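Local atomic coordinates of diacylglycerol lipase (Aspergillus oryzae, PDB entry 5XK2), a protein that probably hydrolyses ester bonds of mono- and diacylglycerols, with an alpha/beta-hydrolase fold of the class 3 lipase family, here crystallised in a closed conformation. Residues F88-W97 with S153-A162; A179-A189 with P209-H220. One frame throughout, in Å; residues are numbered along the deposited sequence.

Interaction 1 (F88-W97 with S153-A162); sequences FRGSYSIRNW and SLGAAIASLA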
# COMPACT_ATOMS: atom_id res chain seq x y z
N PHE A 88 1.74 19.08 -5.92
CA PHE A 88 0.67 18.17 -5.50
C PHE A 88 1.16 16.92 -4.78
O PHE A 88 2.14 16.30 -5.21
CB PHE A 88 -0.14 17.67 -6.69
CG PHE A 88 -0.78 18.74 -7.50
CD1 PHE A 88 -2.07 19.19 -7.19
CD2 PHE A 88 -0.13 19.28 -8.60
CE1 PHE A 88 -2.68 20.17 -7.98
CE2 PHE A 88 -0.72 20.27 -9.38
CZ PHE A 88 -2.01 20.71 -9.06
N ARG A 89 0.41 16.54 -3.76
CA ARG A 89 0.52 15.24 -3.12
C ARG A 89 -0.77 14.49 -3.43
O ARG A 89 -1.87 15.03 -3.21
CB ARG A 89 0.68 15.36 -1.60
CG ARG A 89 1.11 14.07 -0.92
CD ARG A 89 0.42 13.90 0.43
NE ARG A 89 -0.99 13.59 0.20
CZ ARG A 89 -1.99 13.93 1.00
NH1 ARG A 89 -1.75 14.60 2.13
NH2 ARG A 89 -3.24 13.60 0.67
N GLY A 90 -0.65 13.28 -3.93
CA GLY A 90 -1.83 12.46 -4.15
C GLY A 90 -2.08 11.57 -2.95
O GLY A 90 -1.51 11.77 -1.87
N SER A 91 -2.94 10.58 -3.13
CA SER A 91 -3.24 9.66 -2.06
C SER A 91 -2.01 8.83 -1.68
O SER A 91 -1.26 8.35 -2.56
CB SER A 91 -4.39 8.73 -2.48
OG SER A 91 -4.75 7.89 -1.41
N TYR A 92 -1.80 8.67 -0.38
CA TYR A 92 -0.66 7.90 0.08
C TYR A 92 -0.94 6.40 0.08
O TYR A 92 -0.00 5.59 0.02
CB TYR A 92 -0.25 8.33 1.49
CG TYR A 92 1.13 7.84 1.88
CD1 TYR A 92 2.27 8.44 1.35
CD2 TYR A 92 1.29 6.79 2.77
CE1 TYR A 92 3.54 8.00 1.70
CE2 TYR A 92 2.55 6.34 3.12
CZ TYR A 92 3.67 6.96 2.59
OH TYR A 92 4.92 6.52 2.94
N SER A 93 -2.21 6.02 0.08
CA SER A 93 -2.48 4.59 0.16
C SER A 93 -2.48 4.00 -1.23
O SER A 93 -3.44 4.15 -2.00
CB SER A 93 -3.82 4.32 0.84
OG SER A 93 -4.14 2.93 0.77
N ILE A 94 -1.41 3.27 -1.54
CA ILE A 94 -1.28 2.59 -2.82
C ILE A 94 -2.28 1.46 -2.90
O ILE A 94 -2.88 1.22 -3.95
CB ILE A 94 0.14 2.04 -3.03
CG1 ILE A 94 1.15 3.18 -3.05
CG2 ILE A 94 0.21 1.24 -4.32
CD1 ILE A 94 1.02 4.11 -4.26
N ARG A 95 -2.49 0.76 -1.78
CA ARG A 95 -3.43 -0.35 -1.80
C ARG A 95 -4.85 0.14 -2.13
O ARG A 95 -5.55 -0.49 -2.90
CB ARG A 95 -3.40 -1.14 -0.48
CG ARG A 95 -3.98 -0.45 0.74
CD ARG A 95 -3.92 -1.35 1.98
NE ARG A 95 -4.90 -2.44 1.93
CZ ARG A 95 -4.91 -3.48 2.75
NH1 ARG A 95 -3.99 -3.61 3.71
NH2 ARG A 95 -5.85 -4.42 2.63
N ASN A 96 -5.25 1.29 -1.60
CA ASN A 96 -6.59 1.79 -1.90
C ASN A 96 -6.71 2.21 -3.36
O ASN A 96 -7.76 2.05 -3.99
CB ASN A 96 -6.95 2.95 -0.98
CG ASN A 96 -7.31 2.49 0.42
OD1 ASN A 96 -7.26 1.29 0.72
ND2 ASN A 96 -7.66 3.43 1.29
N TRP A 97 -5.61 2.72 -3.91
CA TRP A 97 -5.59 3.14 -5.31
C TRP A 97 -5.80 1.96 -6.25
O TRP A 97 -6.51 2.06 -7.25
CB TRP A 97 -4.26 3.84 -5.60
CG TRP A 97 -4.11 4.32 -6.98
CD1 TRP A 97 -4.95 5.13 -7.66
CD2 TRP A 97 -3.01 4.05 -7.87
NE1 TRP A 97 -4.47 5.37 -8.92
CE2 TRP A 97 -3.27 4.72 -9.08
CE3 TRP A 97 -1.83 3.29 -7.76
CZ2 TRP A 97 -2.41 4.66 -10.17
CZ3 TRP A 97 -0.98 3.23 -8.85
CH2 TRP A 97 -1.27 3.91 -10.04
N SER A 153 4.93 10.48 -7.20
CA SER A 153 3.98 9.38 -7.02
C SER A 153 2.61 9.79 -7.58
O SER A 153 2.53 10.37 -8.67
CB SER A 153 3.88 9.01 -5.52
OG SER A 153 3.09 7.85 -5.28
N LEU A 154 1.53 9.51 -6.86
CA LEU A 154 0.20 9.86 -7.39
C LEU A 154 0.07 11.38 -7.57
O LEU A 154 -0.63 11.84 -8.46
CB LEU A 154 -0.91 9.33 -6.47
CG LEU A 154 -1.33 7.87 -6.71
CD1 LEU A 154 -0.16 6.90 -6.69
CD2 LEU A 154 -2.41 7.43 -5.71
N GLY A 155 0.75 12.15 -6.72
CA GLY A 155 0.81 13.59 -6.91
C GLY A 155 1.41 14.00 -8.24
O GLY A 155 1.02 15.02 -8.81
N ALA A 156 2.37 13.23 -8.73
CA ALA A 156 2.97 13.49 -10.05
C ALA A 156 1.96 13.25 -11.17
O ALA A 156 2.04 13.89 -12.22
CB ALA A 156 4.20 12.62 -10.26
N ALA A 157 1.05 12.31 -10.97
CA ALA A 157 -0.02 12.09 -11.94
C ALA A 157 -0.95 13.31 -12.00
O ALA A 157 -1.30 13.81 -13.07
CB ALA A 157 -0.79 10.84 -11.59
N ILE A 158 -1.34 13.80 -10.83
CA ILE A 158 -2.19 14.99 -10.79
C ILE A 158 -1.46 16.15 -11.44
O ILE A 158 -2.04 16.87 -12.25
CB ILE A 158 -2.60 15.33 -9.34
CG1 ILE A 158 -3.42 14.16 -8.76
CG2 ILE A 158 -3.40 16.64 -9.29
CD1 ILE A 158 -3.61 14.22 -7.24
N ALA A 159 -0.17 16.29 -11.13
CA ALA A 159 0.61 17.36 -11.73
C ALA A 159 0.62 17.28 -13.25
O ALA A 159 0.58 18.31 -13.91
CB ALA A 159 2.05 17.34 -11.20
N SER A 160 0.72 16.06 -13.78
CA SER A 160 0.76 15.85 -15.24
C SER A 160 -0.48 16.45 -15.92
O SER A 160 -0.38 17.17 -16.92
CB SER A 160 0.87 14.36 -15.58
OG SER A 160 2.09 13.83 -15.09
N LEU A 161 -1.65 16.13 -15.36
CA LEU A 161 -2.90 16.62 -15.94
C LEU A 161 -3.08 18.12 -15.67
O LEU A 161 -3.60 18.84 -16.52
CB LEU A 161 -4.08 15.83 -15.41
CG LEU A 161 -4.11 14.36 -15.81
CD1 LEU A 161 -5.25 13.66 -15.08
CD2 LEU A 161 -4.28 14.20 -17.34
N ALA A 162 -2.68 18.59 -14.49
CA ALA A 162 -2.75 20.02 -14.20
C ALA A 162 -1.90 20.82 -15.18
O ALA A 162 -2.35 21.84 -15.70
CB ALA A 162 -2.29 20.30 -12.75
O HOH W 1 1.86 11.88 -3.89
O HOH W 2 1.57 7.76 -2.93
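L154 is the main bump of this contact, filling the hollow made by the turn from G90 to W97. Its two methyls divide the work: CD2 sits over the face of the five-membered ring of W97, 3.9 Å from the centroid and 17° off the normal, a CH-pi contact, while CD1 meets I94 CD1 at 3.9 Å. The first torsion of W97 turns its CG away from the backbone N (chi1 180°), which lays the indole against the leucine.

Further along, the backbones themselves close up. The CA atoms of G90 and G155 are 4.0 Å apart, two glycines lying backbone to backbone, and G155 CA makes a CA-H...O contact of 3.5 Å with F88 O. The N-H groups of G90 and G155 do not bond to each other but share one water, and a second water joins S91 O to S153 OG.

Beyond the glycines F88 is the bump, its ring lying against I158, A159 and A162. I158 CG2 stands over one face, 21° off the normal, whereas A162 CB touches F88 CZ at 3.7 Å; the ring also rests against A159 CA and CB, close to the helix backbone.

G151, S153 and G155 fit the GxSxG nucleophile elbow of lipases, and S153 OG is hydrogen-bonded to H268, consistent with a Ser-His-Asp triad completed by D206. Strand 83-89 pairs in parallel with strand 146-152, which leads into helix 154-168; that helix packs against helix 118-138 through I158 on A123 and A162 on W124, and against strand 173-178 through A159 on L175.

Interaction 2 (A179-A189 with P209-H220); sequences AAPRVANKPLA and PKLPLLTMGYVH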
# COMPACT_ATOMS: atom_id res chain seq x y z
N ALA A 179 8.09 9.77 -10.69
CA ALA A 179 7.47 8.48 -10.34
C ALA A 179 5.99 8.45 -10.67
O ALA A 179 5.20 7.84 -9.96
CB ALA A 179 7.67 8.15 -8.84
N ALA A 180 5.60 9.11 -11.75
CA ALA A 180 4.19 9.24 -12.08
C ALA A 180 3.60 7.97 -12.67
O ALA A 180 4.19 7.36 -13.57
CB ALA A 180 3.98 10.39 -13.08
N PRO A 181 2.41 7.60 -12.20
CA PRO A 181 1.50 6.72 -12.95
C PRO A 181 1.18 7.30 -14.33
O PRO A 181 1.32 8.50 -14.54
CB PRO A 181 0.22 6.72 -12.10
CG PRO A 181 0.65 7.16 -10.72
CD PRO A 181 1.84 8.07 -10.92
N ARG A 182 0.70 6.45 -15.24
CA ARG A 182 0.09 6.93 -16.48
C ARG A 182 -1.20 7.71 -16.18
O ARG A 182 -1.89 7.41 -15.18
CB ARG A 182 -0.23 5.77 -17.41
CG ARG A 182 1.00 5.01 -17.86
CD ARG A 182 0.65 3.96 -18.90
NE ARG A 182 1.85 3.25 -19.36
CZ ARG A 182 2.25 2.06 -18.93
NH1 ARG A 182 1.54 1.39 -18.02
NH2 ARG A 182 3.37 1.52 -19.42
N VAL A 183 -1.43 8.79 -16.93
CA VAL A 183 -2.68 9.54 -16.83
C VAL A 183 -3.55 9.64 -18.07
O VAL A 183 -4.67 10.12 -17.99
CB VAL A 183 -2.40 10.96 -16.35
CG1 VAL A 183 -1.69 10.89 -14.99
CG2 VAL A 183 -1.52 11.73 -17.35
N ALA A 184 -3.03 9.21 -19.21
CA ALA A 184 -3.58 9.64 -20.50
C ALA A 184 -3.75 8.49 -21.47
O ALA A 184 -2.97 7.54 -21.45
CB ALA A 184 -2.65 10.71 -21.13
N ASN A 185 -4.74 8.58 -22.35
CA ASN A 185 -4.79 7.66 -23.49
C ASN A 185 -3.82 8.15 -24.56
O ASN A 185 -3.10 9.13 -24.34
CB ASN A 185 -6.23 7.50 -24.03
CG ASN A 185 -6.77 8.75 -24.74
OD1 ASN A 185 -6.22 9.84 -24.67
ND2 ASN A 185 -7.91 8.56 -25.43
N LYS A 186 -3.73 7.47 -25.70
CA LYS A 186 -2.66 7.84 -26.64
C LYS A 186 -2.82 9.27 -27.19
O LYS A 186 -1.85 10.03 -27.17
CB LYS A 186 -2.53 6.82 -27.80
CG LYS A 186 -1.14 6.89 -28.47
CD LYS A 186 -0.89 5.72 -29.44
CE LYS A 186 0.60 5.60 -29.77
NZ LYS A 186 0.92 4.34 -30.51
N PRO A 187 -4.03 9.67 -27.66
CA PRO A 187 -4.15 11.05 -28.16
C PRO A 187 -3.78 12.10 -27.11
O PRO A 187 -3.09 13.07 -27.44
CB PRO A 187 -5.64 11.16 -28.53
CG PRO A 187 -6.04 9.78 -28.84
CD PRO A 187 -5.26 8.89 -27.92
N LEU A 188 -4.18 11.89 -25.86
CA LEU A 188 -3.83 12.87 -24.82
C LEU A 188 -2.34 12.84 -24.51
O LEU A 188 -1.72 13.89 -24.30
CB LEU A 188 -4.64 12.64 -23.55
CG LEU A 188 -4.33 13.61 -22.41
CD1 LEU A 188 -4.50 15.07 -22.87
CD2 LEU A 188 -5.21 13.34 -21.16
N ALA A 189 -1.75 11.65 -24.48
CA ALA A 189 -0.31 11.60 -24.21
C ALA A 189 0.47 12.29 -25.32
O ALA A 189 1.44 12.97 -25.05
CB ALA A 189 0.16 10.18 -24.04
N PRO A 209 4.85 3.53 -12.01
CA PRO A 209 4.74 4.02 -13.40
C PRO A 209 4.23 2.97 -14.39
O PRO A 209 4.15 3.28 -15.58
CB PRO A 209 6.17 4.48 -13.74
CG PRO A 209 6.73 4.87 -12.40
CD PRO A 209 6.21 3.77 -11.49
N LYS A 210 4.05 1.72 -13.96
CA LYS A 210 3.48 0.73 -14.86
C LYS A 210 1.96 0.65 -14.78
O LYS A 210 1.35 -0.20 -15.44
CB LYS A 210 4.06 -0.65 -14.55
CG LYS A 210 5.53 -0.71 -14.77
CD LYS A 210 6.08 -2.06 -14.35
CE LYS A 210 7.52 -1.95 -14.07
NZ LYS A 210 8.07 -3.28 -13.73
N LEU A 211 1.36 1.52 -13.97
CA LEU A 211 -0.10 1.55 -13.79
C LEU A 211 -0.66 2.92 -14.13
O LEU A 211 0.02 3.93 -13.96
CB LEU A 211 -0.47 1.20 -12.35
CG LEU A 211 -0.10 -0.21 -11.90
CD1 LEU A 211 -0.45 -0.35 -10.43
CD2 LEU A 211 -0.83 -1.24 -12.75
N PRO A 212 -1.89 2.97 -14.66
CA PRO A 212 -2.70 1.85 -15.15
C PRO A 212 -2.03 1.18 -16.34
O PRO A 212 -1.06 1.71 -16.93
CB PRO A 212 -4.02 2.53 -15.59
CG PRO A 212 -4.02 3.85 -14.93
CD PRO A 212 -2.59 4.26 -14.77
N LEU A 213 -2.54 0.00 -16.69
CA LEU A 213 -1.95 -0.83 -17.73
C LEU A 213 -2.11 -0.28 -19.13
O LEU A 213 -3.07 0.45 -19.45
CB LEU A 213 -2.57 -2.23 -17.70
CG LEU A 213 -2.48 -3.03 -16.40
CD1 LEU A 213 -3.13 -4.39 -16.62
CD2 LEU A 213 -1.04 -3.19 -16.01
N LEU A 214 -1.17 -0.66 -19.99
CA LEU A 214 -1.30 -0.43 -21.42
C LEU A 214 -2.61 -1.01 -21.94
O LEU A 214 -3.26 -0.42 -22.80
CB LEU A 214 -0.12 -1.06 -22.17
CG LEU A 214 1.22 -0.45 -21.80
CD1 LEU A 214 2.37 -1.32 -22.32
CD2 LEU A 214 1.30 0.97 -22.35
N THR A 215 -2.99 -2.19 -21.43
CA THR A 215 -4.19 -2.87 -21.90
C THR A 215 -5.47 -2.17 -21.44
O THR A 215 -6.57 -2.46 -21.92
CB THR A 215 -4.22 -4.35 -21.43
OG1 THR A 215 -3.99 -4.41 -20.02
CG2 THR A 215 -3.16 -5.16 -22.14
N MET A 216 -5.34 -1.22 -20.52
CA MET A 216 -6.46 -0.41 -20.07
C MET A 216 -6.61 0.88 -20.91
O MET A 216 -7.43 1.75 -20.60
CB MET A 216 -6.30 -0.06 -18.59
CG MET A 216 -6.43 -1.27 -17.67
SD MET A 216 -5.89 -0.81 -16.02
CE MET A 216 -6.30 -2.29 -15.09
N GLY A 217 -5.78 1.01 -21.95
CA GLY A 217 -5.88 2.14 -22.86
C GLY A 217 -5.06 3.36 -22.48
O GLY A 217 -5.35 4.47 -22.93
N TYR A 218 -4.05 3.17 -21.63
CA TYR A 218 -3.20 4.27 -21.22
C TYR A 218 -1.81 4.15 -21.82
O TYR A 218 -1.32 3.04 -22.06
CB TYR A 218 -3.07 4.32 -19.70
CG TYR A 218 -4.35 4.68 -18.99
CD1 TYR A 218 -4.65 6.01 -18.73
CD2 TYR A 218 -5.24 3.70 -18.58
CE1 TYR A 218 -5.83 6.36 -18.06
CE2 TYR A 218 -6.41 4.04 -17.90
CZ TYR A 218 -6.69 5.37 -17.65
OH TYR A 218 -7.83 5.72 -16.98
N VAL A 219 -1.19 5.29 -22.07
CA VAL A 219 0.21 5.32 -22.46
C VAL A 219 0.90 6.40 -21.62
O VAL A 219 0.25 7.02 -20.80
CB VAL A 219 0.38 5.57 -23.97
CG1 VAL A 219 -0.29 4.46 -24.75
CG2 VAL A 219 -0.20 6.88 -24.33
N HIS A 220 2.20 6.60 -21.80
CA HIS A 220 2.91 7.62 -21.02
C HIS A 220 3.22 8.85 -21.85
O HIS A 220 3.44 8.76 -23.07
CB HIS A 220 4.24 7.09 -20.46
CG HIS A 220 4.18 6.57 -19.06
ND1 HIS A 220 3.81 7.36 -17.99
CD2 HIS A 220 4.53 5.37 -18.53
CE1 HIS A 220 3.89 6.66 -16.87
NE2 HIS A 220 4.34 5.45 -17.17
O HOH W 3 0.02 9.23 -19.36
O HOH W 4 -5.06 5.01 -26.10
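R182 runs its side chain between P212, L214 and H220, and hydrogen bonds hold it at both ends. Its backbone N donates to L211 O (2.9 Å, 144° at the hydrogen), and its chain, extended from CG to NE (chi3 178°), lets NH1 donate to P212 O at 2.8 Å, nearly in the guanidinium plane. V219 N gives A184 O a straighter bond, also 2.9 Å. Water links V183 N to V219 O, and another joins K186 N to G217 O.

Flat groups form the second class. R182 CG lies over the centre of the H220 ring, 3.4 Å from the centroid and 8° off the normal, a CH-pi contact; H220 NE2 donates in the carbonyl plane to P209 O, which helps to hold the ring's rotation. L214 CD2 covers the guanidinium on the face opposite P209 O.

In this alpha/beta-hydrolase fold, the loop 209-220 follows D206, the probable triad acid, and runs toward strand 224-227; segment 179-189 leads from strand 173-178 into helix 186-195.

The apolar contact at that helix is V219 CG2 against A189 CB, a tight 3.3 Å. N185 caps its start, OD1 accepting from L188 N and K115 N.

Both contacts are largely buried, but the centre of interaction 1 lies about 8 Å from the centre of the chain, that of interaction 2 about 14 Å. Interaction 1 joins a strand end and short helix to helix 154-168 by close apolar fit, with waters as its polar bridges; interaction 2 joins loops and the start of helix 186-195, and adds direct hydrogen bonds, two of them from an arginine. They meet along a shared seam: S153 O approaches P181 CD at 3.3 Å, A156 CB touches A180 CB, and W97 CH2 packs on L211 CB. Each also reaches the second subunit, through residues such as R95 in one and L213 in the other.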